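Local coordinates for protein involved in catabolism of external DNA (Legionella pneumophila subsp. pneumophila, PDB 2OO3), which probably methylates N6 of a single adenine of 23S ribosomal RNA, using S-adenosyl-L-methionine as methyl donor, at residues S78-Y83 with K254-T259. Residues are numbered along the deposited sequence; the frame is centred on the assembly and turned at random.
Sequences SLFLEY and KLVLET. With SO4 (sulfate ion), chain D.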
loop_
_atom_site.group_PDB
_atom_site.type_symbol
_atom_site.label_atom_id
_atom_site.label_comp_id
_atom_site.label_asym_id
_atom_site.label_seq_id
_atom_site.Cartn_x
_atom_site.Cartn_y
_atom_site.Cartn_z
ATOM N N SER A 78 16.577 8.390 -6.042
ATOM C CA SER A 78 15.592 9.466 -5.919
ATOM C C SER A 78 14.145 9.010 -5.913
ATOM O O SER A 78 13.291 9.752 -5.446
ATOM C CB SER A 78 15.790 10.507 -7.047
ATOM O OG SER A 78 15.407 9.925 -8.291
ATOM N N LEU A 79 13.843 7.815 -6.437
ATOM C CA LEU A 79 12.478 7.237 -6.333
ATOM C C LEU A 79 11.961 7.077 -4.886
ATOM O O LEU A 79 10.745 6.942 -4.667
ATOM C CB LEU A 79 12.389 5.869 -7.060
ATOM C CG LEU A 79 12.420 5.966 -8.598
ATOM C CD1 LEU A 79 12.381 4.573 -9.217
ATOM C CD2 LEU A 79 11.247 6.759 -9.095
ATOM N N PHE A 80 12.886 7.087 -3.933
ATOM C CA PHE A 80 12.601 6.976 -2.495
ATOM C C PHE A 80 12.321 8.295 -1.794
ATOM O O PHE A 80 11.929 8.311 -0.611
ATOM C CB PHE A 80 13.761 6.288 -1.787
ATOM C CG PHE A 80 13.840 4.770 -2.033
ATOM C CD1 PHE A 80 13.459 3.859 -1.032
ATOM C CD2 PHE A 80 14.327 4.261 -3.252
ATOM C CE1 PHE A 80 13.573 2.470 -1.242
ATOM C CE2 PHE A 80 14.428 2.866 -3.490
ATOM C CZ PHE A 80 14.045 1.964 -2.489
ATOM N N LEU A 81 12.503 9.408 -2.515
ATOM C CA LEU A 81 12.404 10.725 -1.886
ATOM C C LEU A 81 11.104 10.979 -1.163
ATOM O O LEU A 81 11.133 11.445 -0.044
ATOM C CB LEU A 81 12.664 11.873 -2.895
ATOM C CG LEU A 81 14.114 11.986 -3.370
ATOM C CD1 LEU A 81 14.160 12.974 -4.583
ATOM C CD2 LEU A 81 14.981 12.460 -2.235
ATOM N N GLU A 82 9.977 10.714 -1.802
ATOM C CA GLU A 82 8.676 11.105 -1.191
ATOM C C GLU A 82 8.447 10.267 0.058
ATOM O O GLU A 82 8.020 10.768 1.098
ATOM C CB GLU A 82 7.527 10.905 -2.180
ATOM C CG GLU A 82 7.514 11.930 -3.354
ATOM C CD GLU A 82 8.340 11.479 -4.604
ATOM O OE1 GLU A 82 9.267 10.632 -4.515
ATOM O OE2 GLU A 82 8.043 11.997 -5.703
ATOM N N TYR A 83 8.788 8.986 -0.044
ATOM C CA TYR A 83 8.653 8.062 1.082
ATOM C C TYR A 83 9.476 8.517 2.279
ATOM O O TYR A 83 8.964 8.641 3.386
ATOM C CB TYR A 83 9.108 6.654 0.639
ATOM C CG TYR A 83 9.047 5.564 1.712
ATOM C CD1 TYR A 83 7.812 5.154 2.261
ATOM C CD2 TYR A 83 10.197 4.920 2.129
ATOM C CE1 TYR A 83 7.744 4.151 3.226
ATOM C CE2 TYR A 83 10.144 3.912 3.103
ATOM C CZ TYR A 83 8.915 3.513 3.628
ATOM O OH TYR A 83 8.861 2.507 4.584
ATOM N N LYS A 254 10.586 -1.529 -10.581
ATOM C CA LYS A 254 11.736 -2.414 -10.748
ATOM C C LYS A 254 12.993 -1.865 -10.063
ATOM O O LYS A 254 13.706 -2.611 -9.394
ATOM C CB LYS A 254 12.000 -2.651 -12.242
ATOM C CG LYS A 254 13.065 -3.742 -12.557
ATOM C CD LYS A 254 13.181 -3.941 -14.081
ATOM C CE LYS A 254 14.293 -4.930 -14.481
ATOM N NZ LYS A 254 15.584 -4.388 -13.974
ATOM N N LEU A 255 13.268 -0.572 -10.247
ATOM C CA LEU A 255 14.388 0.075 -9.555
ATOM C C LEU A 255 14.172 -0.008 -8.045
ATOM O O LEU A 255 15.103 -0.306 -7.293
ATOM C CB LEU A 255 14.586 1.548 -9.967
ATOM C CG LEU A 255 15.779 2.269 -9.255
ATOM C CD1 LEU A 255 17.099 1.486 -9.269
ATOM C CD2 LEU A 255 16.030 3.703 -9.772
ATOM N N VAL A 256 12.946 0.247 -7.597
ATOM C CA VAL A 256 12.684 0.217 -6.164
ATOM C C VAL A 256 12.972 -1.200 -5.627
ATOM O O VAL A 256 13.708 -1.370 -4.652
ATOM C CB VAL A 256 11.223 0.616 -5.844
ATOM C CG1 VAL A 256 10.851 0.265 -4.347
ATOM C CG2 VAL A 256 10.989 2.129 -6.131
ATOM N N LEU A 257 12.369 -2.205 -6.262
ATOM C CA LEU A 257 12.506 -3.599 -5.810
ATOM C C LEU A 257 13.954 -4.074 -5.844
ATOM O O LEU A 257 14.395 -4.741 -4.908
ATOM C CB LEU A 257 11.622 -4.545 -6.635
ATOM C CG LEU A 257 10.104 -4.349 -6.486
ATOM C CD1 LEU A 257 9.334 -5.066 -7.617
ATOM C CD2 LEU A 257 9.633 -4.862 -5.117
ATOM N N GLU A 258 14.701 -3.728 -6.900
ATOM C CA GLU A 258 16.136 -4.058 -6.930
ATOM C C GLU A 258 16.846 -3.461 -5.741
ATOM O O GLU A 258 17.643 -4.141 -5.094
ATOM C CB GLU A 258 16.840 -3.508 -8.165
ATOM C CG GLU A 258 16.376 -4.011 -9.504
ATOM C CD GLU A 258 17.319 -3.494 -10.591
ATOM O OE1 GLU A 258 16.974 -3.589 -11.790
ATOM O OE2 GLU A 258 18.423 -2.993 -10.212
ATOM N N THR A 259 16.601 -2.172 -5.471
ATOM C CA THR A 259 17.198 -1.522 -4.295
ATOM C C THR A 259 16.851 -2.239 -2.980
ATOM O O THR A 259 17.735 -2.494 -2.146
ATOM C CB THR A 259 16.823 -0.014 -4.207
ATOM O OG1 THR A 259 17.199 0.615 -5.429
ATOM C CG2 THR A 259 17.554 0.665 -3.101
HETATM S S SO4 D . 19.275 8.608 -8.739
HETATM O O1 SO4 D . 20.731 8.736 -8.738
HETATM O O2 SO4 D . 18.825 8.920 -7.389
HETATM O O3 SO4 D . 18.697 9.557 -9.695
HETATM O O4 SO4 D . 18.876 7.252 -9.114
#
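Phe80 and Thr259 reach toward each other tip to tip: ring atoms CZ and CE2 meet both CB and CG2 of the threonine, with Phe80 CZ 3.8 Å from Thr259 CG2. Phe80 CZ also lies 4.1 Å from Val256 CG1, while the carbonyl oxygen of Val256 lies at the ring's edge, near its plane. Beside this group, Leu79 extends across the flank of Leu255, and Leu79 CD1 lies 3.8 Å from both Leu255 CB and Leu255 CD2. Val256 CG2 lies against Leu79 at its CB, 4.1 Å away, and so the two branches of one valine serve both neighbours. In Thr259, CG2 stands anti to the backbone N and meets the ring, whereas OG1 (chi1 -55°) turns back to its own helix, Thr259 OG1 bonding Leu255 O at 3.0 Å. That oxygen also accepts from Thr259 N, the two donors arriving from opposite faces of the carbonyl plane. O2 of a sulfate, probably from the crystallisation liquor, accepts from Ser78 N at 2.7 Å. Outside the pair, Ile21 of helix 14-30 and Leu260 also touch Phe80, and Pro77 packs on both Leu255 and Thr259. The contact joins the short 3-10 turn leading into helix 81-90 to helix 249-263, whose Leu257 packs on Tyr271 of edge strand 270-275 in the methyltransferase's mixed sheet. Between the two segments, cohesion is therefore apolar, the threonine hydroxyl donating to Leu255 O of its own helix rather than across the contact.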